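Local coordinates for protein alpha-galacturonidase (Bacillus subtilis, PDB 3FEF) that hydrolyses alpha-1,4-linked galacturonides such as di-galacturonate, releasing alpha-D-galacturonate with the help of NAD and a manganese ion, at residues M347-L356 and P375-E386. Numbering follows the deposited sequence.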
# COMPACT_ATOMS: atom_id res chain seq x y z
N MSE A 347 -4.97 -13.50 13.31
CA MSE A 347 -3.95 -13.71 12.30
C MSE A 347 -3.37 -12.38 11.83
O MSE A 347 -4.01 -11.35 11.94
CB MSE A 347 -4.58 -14.37 11.09
CG MSE A 347 -4.87 -15.81 11.31
SE MSE A 347 -5.35 -16.59 9.63
CE MSE A 347 -3.55 -17.22 9.19
N PRO A 348 -2.17 -12.42 11.23
CA PRO A 348 -1.58 -11.21 10.65
C PRO A 348 -2.54 -10.53 9.67
O PRO A 348 -3.17 -11.18 8.83
CB PRO A 348 -0.36 -11.74 9.87
CG PRO A 348 -0.02 -13.13 10.52
CD PRO A 348 -1.40 -13.65 10.94
N ASN A 349 -2.63 -9.20 9.76
CA ASN A 349 -3.49 -8.41 8.88
C ASN A 349 -2.88 -8.31 7.49
O ASN A 349 -1.75 -7.86 7.34
CB ASN A 349 -3.65 -7.00 9.48
CG ASN A 349 -4.75 -6.16 8.80
OD1 ASN A 349 -5.73 -6.69 8.30
ND2 ASN A 349 -4.61 -4.83 8.85
N GLN A 350 -3.64 -8.70 6.48
CA GLN A 350 -3.25 -8.54 5.10
C GLN A 350 -4.40 -7.85 4.36
O GLN A 350 -4.56 -8.03 3.16
CB GLN A 350 -2.96 -9.90 4.47
CG GLN A 350 -1.83 -10.65 5.14
CD GLN A 350 -0.51 -9.94 4.97
OE1 GLN A 350 0.32 -9.90 5.88
NE2 GLN A 350 -0.29 -9.38 3.79
N GLY A 351 -5.19 -7.07 5.08
CA GLY A 351 -6.29 -6.34 4.50
C GLY A 351 -7.66 -6.72 5.05
O GLY A 351 -8.65 -6.11 4.69
N GLN A 352 -7.73 -7.75 5.90
CA GLN A 352 -9.04 -8.20 6.37
C GLN A 352 -9.66 -7.19 7.34
O GLN A 352 -10.85 -7.23 7.60
CB GLN A 352 -9.00 -9.61 7.01
CG GLN A 352 -8.15 -9.78 8.28
CD GLN A 352 -6.74 -10.29 7.96
OE1 GLN A 352 -6.21 -9.99 6.91
NE2 GLN A 352 -6.15 -11.05 8.88
N VAL A 353 -8.83 -6.33 7.91
CA VAL A 353 -9.36 -5.18 8.63
C VAL A 353 -8.76 -3.94 8.01
O VAL A 353 -7.53 -3.80 7.95
CB VAL A 353 -9.06 -5.16 10.13
CG1 VAL A 353 -9.58 -3.84 10.73
CG2 VAL A 353 -9.75 -6.38 10.86
N LEU A 354 -9.62 -3.04 7.55
CA LEU A 354 -9.18 -1.81 6.86
C LEU A 354 -8.52 -0.79 7.78
O LEU A 354 -8.95 -0.62 8.92
CB LEU A 354 -10.38 -1.13 6.15
CG LEU A 354 -10.95 -1.84 4.92
CD1 LEU A 354 -12.09 -1.02 4.20
CD2 LEU A 354 -9.81 -2.14 3.97
N ASN A 355 -7.53 -0.07 7.25
CA ASN A 355 -6.90 1.06 7.95
C ASN A 355 -6.14 0.68 9.22
O ASN A 355 -5.98 1.50 10.10
CB ASN A 355 -7.94 2.15 8.31
CG ASN A 355 -8.86 2.50 7.17
OD1 ASN A 355 -8.44 2.61 6.01
ND2 ASN A 355 -10.13 2.68 7.48
N LEU A 356 -5.71 -0.57 9.33
CA LEU A 356 -4.93 -1.01 10.50
C LEU A 356 -3.63 -1.54 9.95
O LEU A 356 -3.63 -2.11 8.87
CB LEU A 356 -5.67 -2.10 11.28
CG LEU A 356 -6.32 -1.83 12.65
CD1 LEU A 356 -6.94 -0.46 12.78
CD2 LEU A 356 -7.33 -2.91 13.02
N PRO A 375 -8.32 -15.52 5.96
CA PRO A 375 -9.11 -14.42 6.52
C PRO A 375 -10.14 -13.91 5.50
O PRO A 375 -9.91 -13.93 4.29
CB PRO A 375 -8.07 -13.35 6.85
CG PRO A 375 -6.76 -14.13 7.07
CD PRO A 375 -6.86 -15.31 6.08
N ILE A 376 -11.27 -13.49 6.02
CA ILE A 376 -12.35 -12.92 5.23
C ILE A 376 -12.29 -11.39 5.39
O ILE A 376 -12.18 -10.89 6.51
CB ILE A 376 -13.69 -13.50 5.74
CG1 ILE A 376 -13.79 -14.98 5.35
CG2 ILE A 376 -14.88 -12.70 5.21
CD1 ILE A 376 -14.87 -15.77 6.06
N LEU A 377 -12.29 -10.67 4.28
CA LEU A 377 -12.29 -9.22 4.29
C LEU A 377 -13.53 -8.71 5.04
O LEU A 377 -14.65 -8.98 4.65
CB LEU A 377 -12.24 -8.66 2.87
CG LEU A 377 -10.99 -9.07 2.09
CD1 LEU A 377 -10.88 -8.31 0.76
CD2 LEU A 377 -9.71 -8.87 2.93
N SER A 378 -13.30 -8.00 6.13
CA SER A 378 -14.37 -7.63 7.04
C SER A 378 -14.67 -6.14 7.13
O SER A 378 -15.51 -5.73 7.91
CB SER A 378 -14.06 -8.20 8.42
OG SER A 378 -14.04 -9.63 8.34
N GLY A 379 -13.96 -5.32 6.34
CA GLY A 379 -14.22 -3.88 6.30
C GLY A 379 -13.58 -3.08 7.42
O GLY A 379 -12.54 -3.46 7.93
N ALA A 380 -14.20 -1.95 7.77
CA ALA A 380 -13.67 -0.98 8.73
C ALA A 380 -14.39 -1.01 10.08
O ALA A 380 -15.57 -1.32 10.16
CB ALA A 380 -13.76 0.47 8.14
N LEU A 381 -13.68 -0.63 11.13
CA LEU A 381 -14.28 -0.37 12.44
C LEU A 381 -14.94 1.00 12.42
O LEU A 381 -14.70 1.78 11.51
CB LEU A 381 -13.17 -0.40 13.49
CG LEU A 381 -12.51 -1.79 13.69
CD1 LEU A 381 -11.08 -1.66 14.22
CD2 LEU A 381 -13.36 -2.65 14.62
N PRO A 382 -15.79 1.30 13.41
CA PRO A 382 -16.15 2.72 13.57
C PRO A 382 -14.88 3.55 13.77
O PRO A 382 -13.91 3.07 14.36
CB PRO A 382 -16.96 2.73 14.87
CG PRO A 382 -17.53 1.35 14.98
CD PRO A 382 -16.53 0.41 14.32
N LYS A 383 -14.91 4.80 13.32
CA LYS A 383 -13.71 5.62 13.31
C LYS A 383 -13.09 5.79 14.71
O LYS A 383 -11.87 5.63 14.90
CB LYS A 383 -14.01 6.97 12.64
CG LYS A 383 -12.83 7.94 12.65
CD LYS A 383 -11.67 7.41 11.84
CE LYS A 383 -12.08 7.19 10.39
NZ LYS A 383 -11.01 6.40 9.69
N GLY A 384 -13.94 6.06 15.71
CA GLY A 384 -13.46 6.16 17.09
C GLY A 384 -12.77 4.89 17.58
O GLY A 384 -11.77 4.94 18.31
N VAL A 385 -13.30 3.75 17.16
CA VAL A 385 -12.77 2.46 17.61
C VAL A 385 -11.47 2.18 16.89
O VAL A 385 -10.54 1.63 17.47
CB VAL A 385 -13.80 1.34 17.32
CG1 VAL A 385 -13.23 -0.02 17.66
CG2 VAL A 385 -15.04 1.60 18.13
N GLU A 386 -11.41 2.58 15.62
CA GLU A 386 -10.22 2.37 14.80
C GLU A 386 -9.04 3.23 15.31
O GLU A 386 -7.89 2.79 15.31
CB GLU A 386 -10.55 2.66 13.33
CG GLU A 386 -9.38 2.76 12.39
CD GLU A 386 -9.78 3.33 11.04
OE1 GLU A 386 -10.56 2.69 10.28
OE2 GLU A 386 -9.33 4.45 10.73
O HOH W 1 -11.38 -5.69 4.67
O HOH W 2 -11.09 0.31 10.67
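Two backbone hydrogen bonds join the exit of strand 341-348 to the stretch leading into helix 383-405, both in the C-terminal domain of family 4 glycosyl hydrolases: Ser378 N gives to Gln352 O, and Leu354 N reaches Gly379 O at 3.0 Å, nearly straight at 178°. One water links Gly351 O to Gly379 N.

Gln352 has the largest buried area. With CG wedged between backbone N and carbonyl carbon (chi1 63°) and the chain bent at chi2, its amide lies on the Pro375 ring, Gln352 CD 3.5 Å from Pro375 CB; Leu377 of a neighbouring subunit also packs on Gln352. Within its loop, Gln352 NE2 gives to Pro348 O and Gln352 OE1 accepts from Gln350 N. Replacing Gln352 by an alanine is likely to leave Pro348 O and Gln350 N without these partners and remove the amide packed against Pro375 CB.

Apolar pairs are Met347 SE on Pro375 CG (3.8 Å) and, at the Glu386 end, Leu356 CD2 on Leu381 CD1 (4.1 Å).

There Asn355 ND2 donates a 2.8 Å hydrogen bond to Glu386 OE1, syn but tilted from the carboxylate plane; within 375-386, Lys383 NZ salt-bridges Glu386 OE2. A second water joins Leu354 O to Leu381 N. Amide and ammonium together would favour a charged Glu386, pinning the loop to the helix's first turn.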